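PDB 4OGZ: putative alpha-galactosidase/melibiase from Bacteroides fragilis, which probably hydrolyses terminal, non-reducing alpha-D-galactose residues from alpha-D-galactosides, as a member of glycoside hydrolase family 27. Local coordinates for residues I61-L75 with D84-L96. Numbering follows the deposited sequence. Where two conformers were deposited one is given.
Sequences IKGKVVEKGTYKVML and DTQELLINIGDEL
Gly69, Tyr71, Val73 and Leu75 pair with Ile92, Ile90, Leu88 and Gln86 in an antiparallel beta hairpin of the Ig-like domain that precedes the TIM barrel. Each of the four is a hydrogen-bonded pair. Both its N-H groups and both its carbonyls are used, which makes eight backbone bonds. At one end Gly69 N gives its hydrogen to Ile92 O at 2.7 Å. At the other, Gln86 N reaches Leu75 O at 2.9 Å. The backbone polar groups of the intervening residues face away from the partner strand: Lys72 O, for example, accepts from Asn47 ND2.

One face of the hairpin is mainly apolar. Val73, Leu75, Leu88, Ile90 and Ile92 point there, with Tyr71 and Gln86. Ile61, in strand 60-64 of the other sheet, and Val65 further along the chain close over them. Ile61 CD1 and Leu88 CD2 meet tip to tip, 4.0 Å apart. Ile92 CG1 touches both Val65 CB and the Tyr71 ring edge at CE2, in directions roughly at right angles. With CG beside the backbone N (chi1 -52°), that ring runs back over Gly69 and its hydroxyl donates to Glu67 O, which lies in the ring plane. The hydroxyl stands above the plane of that carbonyl, 47° out of it. Within its own strand, Gln86 OE1 accepts from Glu87 N at 2.9 Å.

The other face carries Thr70, Lys72, Met74, Glu87, Leu89 and Asn91. A weak, bent bond from Asn91 ND2 to Thr70 OG1 is doubtful, since Thr70 has two conformers. Lys72 and Glu87 run side by side, but Lys72 NZ stops 5.6 Å from Glu87 OE2, so they form no salt bridge. Just before strand 69-75, Lys68, bent at chi3 and chi4, crosses Asp94 at about a right angle. Its NZ forms a salt bridge with Asp94 OD1 at 3.0 Å, weak as a hydrogen bond.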
loop_
_atom_site.group_PDB
_atom_site.type_symbol
_atom_site.label_atom_id
_atom_site.label_comp_id
_atom_site.label_asym_id
_atom_site.label_seq_id
_atom_site.Cartn_x
_atom_site.Cartn_y
_atom_site.Cartn_z
ATOM N N ILE A 61 -16.241 5.745 9.927
ATOM C CA ILE A 61 -15.927 6.286 11.236
ATOM C C ILE A 61 -15.124 7.569 11.045
ATOM O O ILE A 61 -14.192 7.633 10.230
ATOM C CB ILE A 61 -15.112 5.312 12.072
ATOM C CG1 ILE A 61 -15.904 4.038 12.299
ATOM C CG2 ILE A 61 -14.740 5.898 13.435
ATOM C CD1 ILE A 61 -14.987 2.891 12.695
ATOM N N LYS A 62 -15.540 8.619 11.748
ATOM C CA LYS A 62 -15.050 9.963 11.500
ATOM C C LYS A 62 -14.974 10.716 12.827
ATOM O O LYS A 62 -15.816 10.549 13.685
ATOM C CB LYS A 62 -15.998 10.632 10.506
ATOM C CG LYS A 62 -15.849 12.115 10.331
ATOM C CD LYS A 62 -16.846 12.678 9.308
ATOM C CE LYS A 62 -16.490 14.118 8.808
ATOM N NZ LYS A 62 -15.179 14.358 8.100
ATOM N N GLY A 63 -13.952 11.555 12.957
ATOM C CA GLY A 63 -13.896 12.542 13.991
ATOM C C GLY A 63 -12.476 12.897 14.328
ATOM O O GLY A 63 -11.645 13.090 13.463
ATOM N N LYS A 64 -12.198 12.965 15.624
ATOM C CA LYS A 64 -10.903 13.332 16.112
ATOM C C LYS A 64 -10.799 12.839 17.550
ATOM O O LYS A 64 -11.696 13.111 18.330
ATOM C CB LYS A 64 -10.762 14.836 16.094
ATOM C CG LYS A 64 -9.651 15.340 16.986
ATOM C CD LYS A 64 -9.110 16.672 16.504
ATOM C CE LYS A 64 -10.148 17.770 16.532
ATOM N NZ LYS A 64 -9.588 19.033 15.981
ATOM N N VAL A 65 -9.760 12.059 17.865
ATOM C CA VAL A 65 -9.529 11.637 19.246
ATOM C C VAL A 65 -8.362 12.472 19.717
ATOM O O VAL A 65 -7.262 12.451 19.141
ATOM C CB VAL A 65 -9.219 10.120 19.409
ATOM C CG1 VAL A 65 -8.914 9.801 20.861
ATOM C CG2 VAL A 65 -10.346 9.239 18.885
ATOM N N VAL A 66 -8.593 13.175 20.805
ATOM C CA VAL A 66 -7.585 14.048 21.386
ATOM C C VAL A 66 -6.599 13.319 22.284
ATOM O O VAL A 66 -5.423 13.644 22.312
ATOM C CB VAL A 66 -8.270 15.167 22.178
ATOM C CG1 VAL A 66 -7.241 16.042 22.875
ATOM C CG2 VAL A 66 -9.136 15.972 21.229
ATOM N N GLU A 67 -7.061 12.313 23.008
ATOM C CA GLU A 67 -6.208 11.672 24.009
ATOM C C GLU A 67 -5.475 10.474 23.398
ATOM O O GLU A 67 -6.096 9.594 22.805
ATOM C CB GLU A 67 -7.027 11.261 25.250
ATOM C CG GLU A 67 -7.942 12.362 25.778
ATOM C CD GLU A 67 -9.364 12.346 25.182
ATOM O OE1 GLU A 67 -9.609 11.686 24.116
ATOM O OE2 GLU A 67 -10.247 13.020 25.784
ATOM N N LYS A 68 -4.161 10.438 23.615
ATOM C CA LYS A 68 -3.319 9.327 23.216
ATOM C C LYS A 68 -3.824 8.028 23.854
ATOM O O LYS A 68 -4.317 8.035 24.959
ATOM C CB LYS A 68 -1.884 9.611 23.615
ATOM C CG LYS A 68 -0.837 8.787 22.903
ATOM C CD LYS A 68 0.592 9.138 23.329
ATOM C CE LYS A 68 0.929 10.631 23.198
ATOM N NZ LYS A 68 1.620 10.966 21.905
ATOM N N GLY A 69 -3.749 6.916 23.142
ATOM C CA GLY A 69 -4.272 5.678 23.692
ATOM C C GLY A 69 -4.580 4.602 22.702
ATOM O O GLY A 69 -4.585 4.833 21.493
ATOM N N THR A 70 -4.813 3.406 23.235
ATOM C CA THR A 70 -5.257 2.271 22.434
ATOM C C THR A 70 -6.680 1.919 22.825
ATOM O O THR A 70 -7.000 1.674 24.026
ATOM C CB THR A 70 -4.303 1.083 22.586
ATOM O OG1 THR A 70 -3.017 1.478 22.105
ATOM C CG2 THR A 70 -4.785 -0.123 21.798
ATOM N N TYR A 71 -7.533 1.907 21.823
ATOM C CA TYR A 71 -8.951 1.727 21.961
ATOM C C TYR A 71 -9.474 0.555 21.136
ATOM O O TYR A 71 -9.224 0.467 19.943
ATOM C CB TYR A 71 -9.646 2.975 21.502
ATOM C CG TYR A 71 -9.142 4.224 22.123
ATOM C CD1 TYR A 71 -9.653 4.673 23.346
ATOM C CD2 TYR A 71 -8.200 5.010 21.491
ATOM C CE1 TYR A 71 -9.213 5.852 23.918
ATOM C CE2 TYR A 71 -7.769 6.202 22.047
ATOM C CZ TYR A 71 -8.274 6.617 23.271
ATOM O OH TYR A 71 -7.829 7.796 23.834
ATOM N N LYS A 72 -10.218 -0.334 21.779
ATOM C CA LYS A 72 -10.701 -1.554 21.157
ATOM C C LYS A 72 -12.212 -1.398 20.964
ATOM O O LYS A 72 -12.996 -1.333 21.925
ATOM C CB LYS A 72 -10.301 -2.778 22.013
ATOM C CG LYS A 72 -8.792 -2.993 22.114
ATOM C CD LYS A 72 -8.374 -3.963 23.239
ATOM C CE LYS A 72 -7.120 -3.485 23.984
ATOM N NZ LYS A 72 -6.320 -4.577 24.621
ATOM N N VAL A 73 -12.600 -1.315 19.704
ATOM C CA VAL A 73 -13.942 -1.052 19.286
ATOM C C VAL A 73 -14.514 -2.337 18.721
ATOM O O VAL A 73 -13.836 -3.015 17.923
ATOM C CB VAL A 73 -13.940 0.041 18.180
ATOM C CG1 VAL A 73 -15.356 0.314 17.667
ATOM C CG2 VAL A 73 -13.248 1.314 18.684
HETATM N N MSE A 74 -15.775 -2.643 19.017
HETATM C CA MSE A 74 -16.399 -3.847 18.455
HETATM C C MSE A 74 -17.299 -3.394 17.353
HETATM O O MSE A 74 -18.176 -2.586 17.581
HETATM C CB MSE A 74 -17.165 -4.673 19.491
HETATM C CG MSE A 74 -16.170 -5.276 20.497
HETATM SE SE MSE A 74 -14.959 -6.687 19.766
HETATM C CE MSE A 74 -16.140 -7.473 18.423
ATOM N N LEU A 75 -17.041 -3.897 16.144
ATOM C CA LEU A 75 -17.830 -3.584 14.964
ATOM C C LEU A 75 -18.731 -4.752 14.601
ATOM O O LEU A 75 -18.369 -5.926 14.749
ATOM C CB LEU A 75 -16.932 -3.255 13.774
ATOM C CG LEU A 75 -15.837 -2.189 13.951
ATOM C CD1 LEU A 75 -14.990 -2.101 12.697
ATOM C CD2 LEU A 75 -16.433 -0.843 14.290
ATOM N N ASP A 84 -21.563 -10.152 10.881
ATOM C CA ASP A 84 -20.174 -10.418 11.245
ATOM C C ASP A 84 -19.787 -9.442 12.312
ATOM O O ASP A 84 -20.205 -8.282 12.282
ATOM C CB ASP A 84 -19.217 -10.255 10.048
ATOM C CG ASP A 84 -17.810 -10.727 10.360
ATOM O OD1 ASP A 84 -17.691 -11.688 11.153
ATOM O OD2 ASP A 84 -16.823 -10.145 9.837
ATOM N N THR A 85 -18.972 -9.903 13.245
ATOM C CA THR A 85 -18.582 -9.108 14.408
ATOM C C THR A 85 -17.092 -9.189 14.469
ATOM O O THR A 85 -16.539 -10.250 14.305
ATOM C CB THR A 85 -19.217 -9.636 15.701
ATOM O OG1 THR A 85 -20.626 -9.513 15.595
ATOM C CG2 THR A 85 -18.721 -8.858 16.956
ATOM N N GLN A 86 -16.443 -8.057 14.688
ATOM C CA GLN A 86 -15.011 -7.996 14.577
ATOM C C GLN A 86 -14.452 -6.835 15.366
ATOM O O GLN A 86 -15.126 -5.838 15.533
ATOM C CB GLN A 86 -14.644 -7.845 13.105
ATOM C CG GLN A 86 -13.170 -7.878 12.833
ATOM C CD GLN A 86 -12.533 -9.155 13.334
ATOM O OE1 GLN A 86 -12.046 -9.219 14.471
ATOM N NE2 GLN A 86 -12.583 -10.197 12.505
ATOM N N GLU A 87 -13.209 -6.964 15.827
ATOM C CA GLU A 87 -12.566 -5.904 16.605
ATOM C C GLU A 87 -11.822 -4.918 15.685
ATOM O O GLU A 87 -11.259 -5.311 14.680
ATOM C CB GLU A 87 -11.597 -6.510 17.615
ATOM C CG GLU A 87 -10.711 -5.516 18.357
ATOM C CD GLU A 87 -9.680 -6.172 19.268
ATOM O OE1 GLU A 87 -9.824 -7.366 19.622
ATOM O OE2 GLU A 87 -8.707 -5.483 19.628
ATOM N N LEU A 88 -11.887 -3.634 16.021
ATOM C CA LEU A 88 -11.015 -2.620 15.451
ATOM C C LEU A 88 -10.217 -1.997 16.581
ATOM O O LEU A 88 -10.771 -1.397 17.519
ATOM C CB LEU A 88 -11.800 -1.550 14.696
ATOM C CG LEU A 88 -10.940 -0.457 14.052
ATOM C CD1 LEU A 88 -10.113 -1.006 12.898
ATOM C CD2 LEU A 88 -11.802 0.697 13.585
ATOM N N LEU A 89 -8.917 -2.185 16.505
ATOM C CA LEU A 89 -7.987 -1.554 17.379
ATOM C C LEU A 89 -7.559 -0.195 16.817
ATOM O O LEU A 89 -7.009 -0.107 15.723
ATOM C CB LEU A 89 -6.822 -2.501 17.545
ATOM C CG LEU A 89 -6.033 -2.236 18.823
ATOM C CD1 LEU A 89 -5.271 -3.480 19.265
ATOM C CD2 LEU A 89 -5.092 -1.072 18.587
ATOM N N ILE A 90 -7.829 0.865 17.563
ATOM C CA ILE A 90 -7.471 2.233 17.207
ATOM C C ILE A 90 -6.370 2.716 18.122
ATOM O O ILE A 90 -6.593 2.920 19.356
ATOM C CB ILE A 90 -8.673 3.158 17.316
ATOM C CG1 ILE A 90 -9.822 2.595 16.461
ATOM C CG2 ILE A 90 -8.269 4.581 16.922
ATOM C CD1 ILE A 90 -11.048 3.494 16.344
ATOM N N ASN A 91 -5.181 2.860 17.558
ATOM C CA ASN A 91 -4.066 3.357 18.275
ATOM C C ASN A 91 -3.835 4.838 17.965
ATOM O O ASN A 91 -3.420 5.215 16.846
ATOM C CB ASN A 91 -2.816 2.546 17.983
ATOM C CG ASN A 91 -1.619 3.108 18.688
ATOM O OD1 ASN A 91 -1.007 4.062 18.224
ATOM N ND2 ASN A 91 -1.323 2.572 19.860
ATOM N N ILE A 92 -4.130 5.674 18.954
ATOM C CA ILE A 92 -3.992 7.099 18.823
ATOM C C ILE A 92 -2.684 7.355 19.480
ATOM O O ILE A 92 -2.562 7.211 20.711
ATOM C CB ILE A 92 -5.134 7.885 19.506
ATOM C CG1 ILE A 92 -6.472 7.565 18.848
ATOM C CG2 ILE A 92 -4.872 9.402 19.444
ATOM C CD1 ILE A 92 -6.513 7.849 17.339
ATOM N N GLY A 93 -1.690 7.699 18.674
ATOM C CA GLY A 93 -0.312 7.656 19.126
ATOM C C GLY A 93 0.680 8.317 18.200
ATOM O O GLY A 93 0.332 9.145 17.362
ATOM N N ASP A 94 1.926 7.909 18.349
ATOM C CA ASP A 94 3.017 8.453 17.552
ATOM C C ASP A 94 3.204 7.761 16.202
ATOM O O ASP A 94 4.125 8.105 15.504
ATOM C CB ASP A 94 4.307 8.345 18.368
ATOM C CG ASP A 94 4.175 9.064 19.693
ATOM O OD1 ASP A 94 3.527 10.155 19.696
ATOM O OD2 ASP A 94 4.638 8.508 20.719
ATOM N N GLU A 95 2.331 6.815 15.845
ATOM C CA GLU A 95 2.539 5.982 14.653
ATOM C C GLU A 95 1.434 6.090 13.590
ATOM O O GLU A 95 0.247 6.063 13.874
ATOM C CB GLU A 95 2.671 4.515 15.093
ATOM C CG GLU A 95 3.805 4.201 16.084
ATOM C CD GLU A 95 5.203 4.395 15.499
ATOM O OE1 GLU A 95 5.345 4.532 14.253
ATOM O OE2 GLU A 95 6.172 4.410 16.292
ATOM N N LEU A 96 1.826 6.149 12.336
ATOM C CA LEU A 96 0.869 5.941 11.260
ATOM C C LEU A 96 1.191 4.625 10.527
ATOM O O LEU A 96 2.292 4.094 10.616
ATOM C CB LEU A 96 0.881 7.127 10.318
ATOM C CG LEU A 96 0.676 8.516 10.890
ATOM C CD1 LEU A 96 0.676 9.522 9.763
ATOM C CD2 LEU A 96 -0.614 8.644 11.730
#